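Local coordinates for archaeal flagellar ATP-binding protein FlaH (PDB 4WIA) that probably binds and hydrolyses ATP, with magnesium as metal partner, as an accessory component of the archaellum, the motility filament of archaea, at residues Glu36-Ser41 / Ile184-Phe189; Lys196-Ile201 / Gln212-Phe217. One frame throughout, in Å; residues are numbered along the deposited sequence.

From the N terminus, the chain runs through strand 29-33 into the phosphate-binding loop, and Glu-36-Ser-41 leads into helix 40-53. Contact 1 closes the long loop, bringing Ile-184-Phe-189 back beside that turn after 142 residues that supply helices and most of the parallel strands of the sheet. Contact 2 opens only afterwards and closes a short one: Lys-196-Ile-201 and Gln-212-Phe-217 pair after ten residues. The two therefore follow in series, neither nested nor crossed. They meet in the sheet, where strands 182-191 and 194-204 are neighbours joined by backbone bonds such as Phe-189 O to Lys-196 N, so the probable nucleotide-binding turn is tied to the antiparallel edge of the P-loop fold.

Contact 1 of 2, residues Glu36-Ser41 / Ile184-Phe189. With SO4 (sulfate ion), chain E; SO4 (sulfate ion), chain F.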
loop_
_atom_site.group_PDB
_atom_site.type_symbol
_atom_site.label_atom_id
_atom_site.label_comp_id
_atom_site.label_asym_id
_atom_site.label_seq_id
_atom_site.Cartn_x
_atom_site.Cartn_y
_atom_site.Cartn_z
ATOM N N GLU A 36 -32.775 8.184 -6.510
ATOM C CA GLU A 36 -32.073 9.151 -5.692
ATOM C C GLU A 36 -31.912 8.619 -4.296
ATOM O O GLU A 36 -32.808 7.966 -3.805
ATOM C CB GLU A 36 -32.902 10.424 -5.578
ATOM C CG GLU A 36 -33.307 11.021 -6.905
ATOM C CD GLU A 36 -33.928 12.391 -6.780
ATOM O OE1 GLU A 36 -33.840 13.164 -7.745
ATOM O OE2 GLU A 36 -34.523 12.685 -5.723
ATOM N N SER A 37 -30.797 8.956 -3.647
ATOM C CA SER A 37 -30.581 8.702 -2.203
ATOM C C SER A 37 -30.402 7.229 -1.823
ATOM O O SER A 37 -30.504 6.886 -0.667
ATOM C CB SER A 37 -31.732 9.274 -1.374
ATOM O OG SER A 37 -32.008 10.600 -1.756
ATOM N N THR A 38 -30.171 6.367 -2.801
ATOM C CA THR A 38 -30.007 4.963 -2.542
ATOM C C THR A 38 -28.527 4.575 -2.387
ATOM O O THR A 38 -28.210 3.394 -2.222
ATOM C CB THR A 38 -30.748 4.101 -3.589
ATOM O OG1 THR A 38 -30.143 4.208 -4.886
ATOM C CG2 THR A 38 -32.208 4.511 -3.673
ATOM N N GLY A 39 -27.620 5.552 -2.430
ATOM C CA GLY A 39 -26.215 5.283 -2.129
ATOM C C GLY A 39 -25.276 5.087 -3.300
ATOM O O GLY A 39 -24.149 4.640 -3.121
ATOM N N LYS A 40 -25.689 5.452 -4.504
ATOM C CA LYS A 40 -24.869 5.187 -5.695
ATOM C C LYS A 40 -23.557 5.932 -5.657
ATOM O O LYS A 40 -22.495 5.393 -5.959
ATOM C CB LYS A 40 -25.645 5.590 -6.979
ATOM C CG LYS A 40 -27.020 4.934 -7.133
ATOM C CD LYS A 40 -27.659 5.208 -8.512
ATOM C CE LYS A 40 -27.991 6.666 -8.751
ATOM N NZ LYS A 40 -28.955 7.174 -7.754
ATOM N N SER A 41 -23.651 7.209 -5.321
ATOM C CA SER A 41 -22.501 8.080 -5.270
ATOM C C SER A 41 -21.502 7.627 -4.212
ATOM O O SER A 41 -20.318 7.477 -4.469
ATOM C CB SER A 41 -22.973 9.531 -4.961
ATOM O OG SER A 41 -23.537 10.148 -6.121
ATOM N N ILE A 184 -25.280 -3.472 -10.767
ATOM C CA ILE A 184 -25.588 -3.375 -9.385
ATOM C C ILE A 184 -26.778 -2.475 -9.229
ATOM O O ILE A 184 -26.773 -1.327 -9.704
ATOM C CB ILE A 184 -24.438 -2.746 -8.591
ATOM C CG1 ILE A 184 -23.170 -3.532 -8.801
ATOM C CG2 ILE A 184 -24.799 -2.706 -7.121
ATOM C CD1 ILE A 184 -21.937 -2.845 -8.227
ATOM N N ARG A 185 -27.792 -2.960 -8.528
ATOM C CA ARG A 185 -28.964 -2.151 -8.232
ATOM C C ARG A 185 -29.023 -1.774 -6.769
ATOM O O ARG A 185 -28.903 -2.639 -5.902
ATOM C CB ARG A 185 -30.235 -2.891 -8.659
ATOM C CG ARG A 185 -31.525 -2.216 -8.232
ATOM C CD ARG A 185 -32.707 -2.780 -8.968
ATOM N NE ARG A 185 -33.943 -2.565 -8.234
ATOM C CZ ARG A 185 -34.759 -1.508 -8.366
ATOM N NH1 ARG A 185 -34.512 -0.517 -9.228
ATOM N NH2 ARG A 185 -35.858 -1.447 -7.620
ATOM N N THR A 186 -29.237 -0.489 -6.504
ATOM C CA THR A 186 -29.292 0.036 -5.145
ATOM C C THR A 186 -30.707 0.424 -4.734
ATOM O O THR A 186 -31.453 0.927 -5.556
ATOM C CB THR A 186 -28.374 1.245 -4.966
ATOM O OG1 THR A 186 -28.687 2.247 -5.917
ATOM C CG2 THR A 186 -26.953 0.844 -5.163
ATOM N N GLU A 187 -31.052 0.158 -3.464
ATOM C CA GLU A 187 -32.296 0.620 -2.835
ATOM C C GLU A 187 -32.087 0.934 -1.356
ATOM O O GLU A 187 -31.073 0.578 -0.755
ATOM C CB GLU A 187 -33.438 -0.404 -2.940
ATOM C CG GLU A 187 -33.899 -0.685 -4.374
ATOM C CD GLU A 187 -35.299 -1.283 -4.559
ATOM O OE1 GLU A 187 -36.334 -0.862 -4.016
ATOM O OE2 GLU A 187 -35.386 -2.213 -5.353
ATOM N N LEU A 188 -33.070 1.603 -0.791
ATOM C CA LEU A 188 -33.139 1.807 0.619
ATOM C C LEU A 188 -34.162 0.845 1.167
ATOM O O LEU A 188 -35.119 0.505 0.493
ATOM C CB LEU A 188 -33.603 3.217 0.948
ATOM C CG LEU A 188 -32.626 4.349 0.687
ATOM C CD1 LEU A 188 -33.317 5.654 1.096
ATOM C CD2 LEU A 188 -31.308 4.193 1.426
ATOM N N PHE A 189 -33.940 0.381 2.387
ATOM C CA PHE A 189 -34.936 -0.413 3.088
ATOM C C PHE A 189 -34.691 -0.229 4.567
ATOM O O PHE A 189 -33.603 0.189 4.984
ATOM C CB PHE A 189 -34.855 -1.888 2.684
ATOM C CG PHE A 189 -33.670 -2.625 3.296
ATOM C CD1 PHE A 189 -32.374 -2.363 2.889
ATOM C CD2 PHE A 189 -33.874 -3.568 4.281
ATOM C CE1 PHE A 189 -31.306 -3.037 3.432
ATOM C CE2 PHE A 189 -32.810 -4.237 4.845
ATOM C CZ PHE A 189 -31.526 -3.976 4.423
HETATM S S SO4 E . -27.351 8.506 -4.452
HETATM O O1 SO4 E . -28.097 7.247 -4.806
HETATM O O2 SO4 E . -27.135 8.540 -3.010
HETATM O O3 SO4 E . -25.977 8.628 -5.002
HETATM O O4 SO4 E . -28.329 9.498 -4.891
HETATM S S SO4 F . -29.170 10.542 -8.868
HETATM O O1 SO4 F . -29.907 9.339 -8.449
HETATM O O2 SO4 F . -28.734 11.491 -7.796
HETATM O O3 SO4 F . -30.214 11.219 -9.684
HETATM O O4 SO4 F . -27.926 10.248 -9.676
#
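Thr-38 and Thr-186 both hold OG1 between the backbone N and the carbonyl carbon (chi1 68° and 56°), and these torsions bring the two hydroxyls together. Thr-186 OG1 donates to Thr-38 OG1 at 2.7 Å, and Thr-38 OG1 in turn is bonded to Glu-35 O, which makes a short relay from strand to loop. Beside it, Lys-40 CG lies 3.4 Å from Thr-186 OG1, the two side chains crossing at about a right angle. Both Leu-188 methyls, CD1 and CD2, lie 3.5 Å from Ser-37 O. The turn is a Walker A P-loop, its backbone amides wrapped round a sulfate that probably marks a phosphate site of ATP. Ser-41 N reaches sulfate O3 at 2.7 Å and Ser-37 N reaches O4 at 2.8 Å, while O1 receives Lys-40 N and, at 3.1 Å, Lys-40 NZ. This anion would probably be stabilised further by the N-terminal end of the helix, at whose N-cap Gly-39 stands. Lys-40 NZ also faces a second sulfate, and Ser-41 OG bonds Asp-127. The contact thus sits where helix 40-53 begins, over strand 182-191, which runs between strands 29-33 and 194-204.

Contact 2 of 2, residues Lys196-Ile201 / Gln212-Phe217; sequences KNLAKI and QKNIVF
Asn-197 and Phe-217 face each other near one end of a beta hairpin, whose antiparallel strands 194-204 and 214-220 belong to the sheet of this P-loop NTPase fold. Backbone hydrogen bonds form the ladder: Asn-197 with Phe-217 and Ala-199 with Ile-215 are hydrogen-bonded pairs, and Ile-201 N adds a bond to Lys-213 O at 2.9 Å. Between them, Leu-198 with Val-216 and Lys-200 with Asn-214 are non-hydrogen-bonded pairs. With CG lodged between the backbone N and the carbonyl carbon (chi1 60°), Phe-217 offers one ring face to Asn-197 CB, 3.5 Å from the centroid in a CH-pi contact, the amide stacked within 9° of the ring plane. Ala-199 CB meets the ring edge at CE1, 3.9 Å away. An alanine in place of Phe-217 would probably leave Asn-197 CB without the ring face it packs on, and the amide bonded through ND2 to Thr-38 O less firmly placed. Apolar packing occurs on both sheet faces: Leu-198 CD1 lies 3.8 Å from Val-216 CG2 on one, and Ile-201 CD1 meets Ile-215 CD1 on the face carrying Phe-217. On the Leu-198 face, polar Lys-200 and Asn-214 lie side by side, Lys-200 CE 3.1 Å from Asn-214 OD1.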
loop_
_atom_site.group_PDB
_atom_site.type_symbol
_atom_site.label_atom_id
_atom_site.label_comp_id
_atom_site.label_asym_id
_atom_site.label_seq_id
_atom_site.Cartn_x
_atom_site.Cartn_y
_atom_site.Cartn_z
ATOM N N LYS A 196 -31.309 1.498 5.687
ATOM C CA LYS A 196 -30.044 0.933 5.207
ATOM C C LYS A 196 -30.052 0.933 3.722
ATOM O O LYS A 196 -31.115 1.026 3.123
ATOM C CB LYS A 196 -29.886 -0.516 5.676
ATOM C CG LYS A 196 -29.715 -0.634 7.199
ATOM C CD LYS A 196 -29.313 -2.050 7.632
ATOM C CE LYS A 196 -30.493 -2.775 8.212
ATOM N NZ LYS A 196 -30.221 -4.220 8.443
ATOM N N ASN A 197 -28.873 0.794 3.131
ATOM C CA ASN A 197 -28.753 0.623 1.713
ATOM C C ASN A 197 -28.559 -0.823 1.359
ATOM O O ASN A 197 -27.948 -1.571 2.116
ATOM C CB ASN A 197 -27.566 1.382 1.227
ATOM C CG ASN A 197 -27.610 2.817 1.667
ATOM O OD1 ASN A 197 -27.434 3.105 2.847
ATOM N ND2 ASN A 197 -27.825 3.727 0.729
ATOM N N LEU A 198 -29.100 -1.237 0.223
ATOM C CA LEU A 198 -28.806 -2.546 -0.288
ATOM C C LEU A 198 -28.304 -2.358 -1.673
ATOM O O LEU A 198 -28.950 -1.678 -2.445
ATOM C CB LEU A 198 -30.054 -3.429 -0.298
ATOM C CG LEU A 198 -29.897 -4.758 -1.038
ATOM C CD1 LEU A 198 -29.074 -5.721 -0.219
ATOM C CD2 LEU A 198 -31.257 -5.374 -1.331
ATOM N N ALA A 199 -27.168 -2.984 -1.965
ATOM C CA ALA A 199 -26.609 -3.072 -3.292
ATOM C C ALA A 199 -26.694 -4.510 -3.736
ATOM O O ALA A 199 -26.065 -5.373 -3.148
ATOM C CB ALA A 199 -25.189 -2.643 -3.261
ATOM N N LYS A 200 -27.509 -4.799 -4.751
ATOM C CA LYS A 200 -27.655 -6.132 -5.225
ATOM C C LYS A 200 -26.950 -6.305 -6.577
ATOM O O LYS A 200 -27.166 -5.528 -7.520
ATOM C CB LYS A 200 -29.111 -6.446 -5.339
ATOM C CG LYS A 200 -29.379 -7.908 -5.588
ATOM C CD LYS A 200 -30.876 -8.133 -5.727
ATOM C CE LYS A 200 -31.345 -9.409 -5.080
ATOM N NZ LYS A 200 -32.792 -9.240 -4.790
ATOM N N ILE A 201 -26.157 -7.362 -6.693
ATOM C CA ILE A 201 -25.362 -7.566 -7.878
ATOM C C ILE A 201 -26.194 -8.454 -8.776
ATOM O O ILE A 201 -26.213 -9.655 -8.613
ATOM C CB ILE A 201 -24.020 -8.209 -7.542
ATOM C CG1 ILE A 201 -23.174 -7.222 -6.734
ATOM C CG2 ILE A 201 -23.324 -8.637 -8.831
ATOM C CD1 ILE A 201 -21.828 -7.738 -6.243
ATOM N N GLN A 212 -20.800 -12.001 -2.886
ATOM C CA GLN A 212 -22.091 -11.812 -2.213
ATOM C C GLN A 212 -23.054 -11.135 -3.188
ATOM O O GLN A 212 -22.711 -10.169 -3.774
ATOM C CB GLN A 212 -21.997 -10.934 -0.956
ATOM C CG GLN A 212 -21.209 -11.476 0.178
ATOM C CD GLN A 212 -21.604 -12.863 0.560
ATOM O OE1 GLN A 212 -20.993 -13.827 0.110
ATOM N NE2 GLN A 212 -22.619 -12.983 1.400
ATOM N N LYS A 213 -24.255 -11.667 -3.331
ATOM C CA LYS A 213 -25.256 -11.078 -4.174
ATOM C C LYS A 213 -25.877 -9.828 -3.555
ATOM O O LYS A 213 -26.097 -8.833 -4.240
ATOM C CB LYS A 213 -26.350 -12.096 -4.429
ATOM C CG LYS A 213 -27.183 -11.743 -5.633
ATOM C CD LYS A 213 -28.084 -12.854 -6.128
ATOM C CE LYS A 213 -28.977 -12.337 -7.252
ATOM N NZ LYS A 213 -29.838 -13.420 -7.804
ATOM N N ASN A 214 -26.185 -9.886 -2.270
ATOM C CA ASN A 214 -26.778 -8.754 -1.576
ATOM C C ASN A 214 -25.799 -8.150 -0.636
ATOM O O ASN A 214 -25.388 -8.784 0.281
ATOM C CB ASN A 214 -27.970 -9.217 -0.810
ATOM C CG ASN A 214 -29.060 -9.701 -1.714
ATOM O OD1 ASN A 214 -29.611 -8.929 -2.502
ATOM N ND2 ASN A 214 -29.380 -10.974 -1.623
ATOM N N ILE A 215 -25.455 -6.896 -0.825
ATOM C CA ILE A 215 -24.523 -6.232 0.085
ATOM C C ILE A 215 -25.275 -5.130 0.833
ATOM O O ILE A 215 -25.691 -4.126 0.254
ATOM C CB ILE A 215 -23.328 -5.685 -0.670
ATOM C CG1 ILE A 215 -22.567 -6.833 -1.342
ATOM C CG2 ILE A 215 -22.400 -4.964 0.278
ATOM C CD1 ILE A 215 -21.564 -6.360 -2.387
ATOM N N VAL A 216 -25.515 -5.354 2.132
ATOM C CA VAL A 216 -26.175 -4.352 2.959
ATOM C C VAL A 216 -25.141 -3.423 3.587
ATOM O O VAL A 216 -24.096 -3.861 4.013
ATOM C CB VAL A 216 -27.008 -4.997 4.048
ATOM C CG1 VAL A 216 -27.708 -3.941 4.882
ATOM C CG2 VAL A 216 -28.017 -5.962 3.428
ATOM N N PHE A 217 -25.419 -2.124 3.582
ATOM C CA PHE A 217 -24.543 -1.157 4.237
ATOM C C PHE A 217 -25.301 0.048 4.731
ATOM O O PHE A 217 -26.472 0.239 4.391
ATOM C CB PHE A 217 -23.396 -0.703 3.326
ATOM C CG PHE A 217 -23.835 -0.039 2.043
ATOM C CD1 PHE A 217 -24.155 -0.800 0.919
ATOM C CD2 PHE A 217 -23.897 1.347 1.928
ATOM C CE1 PHE A 217 -24.562 -0.201 -0.274
ATOM C CE2 PHE A 217 -24.285 1.955 0.715
ATOM C CZ PHE A 217 -24.625 1.174 -0.381
#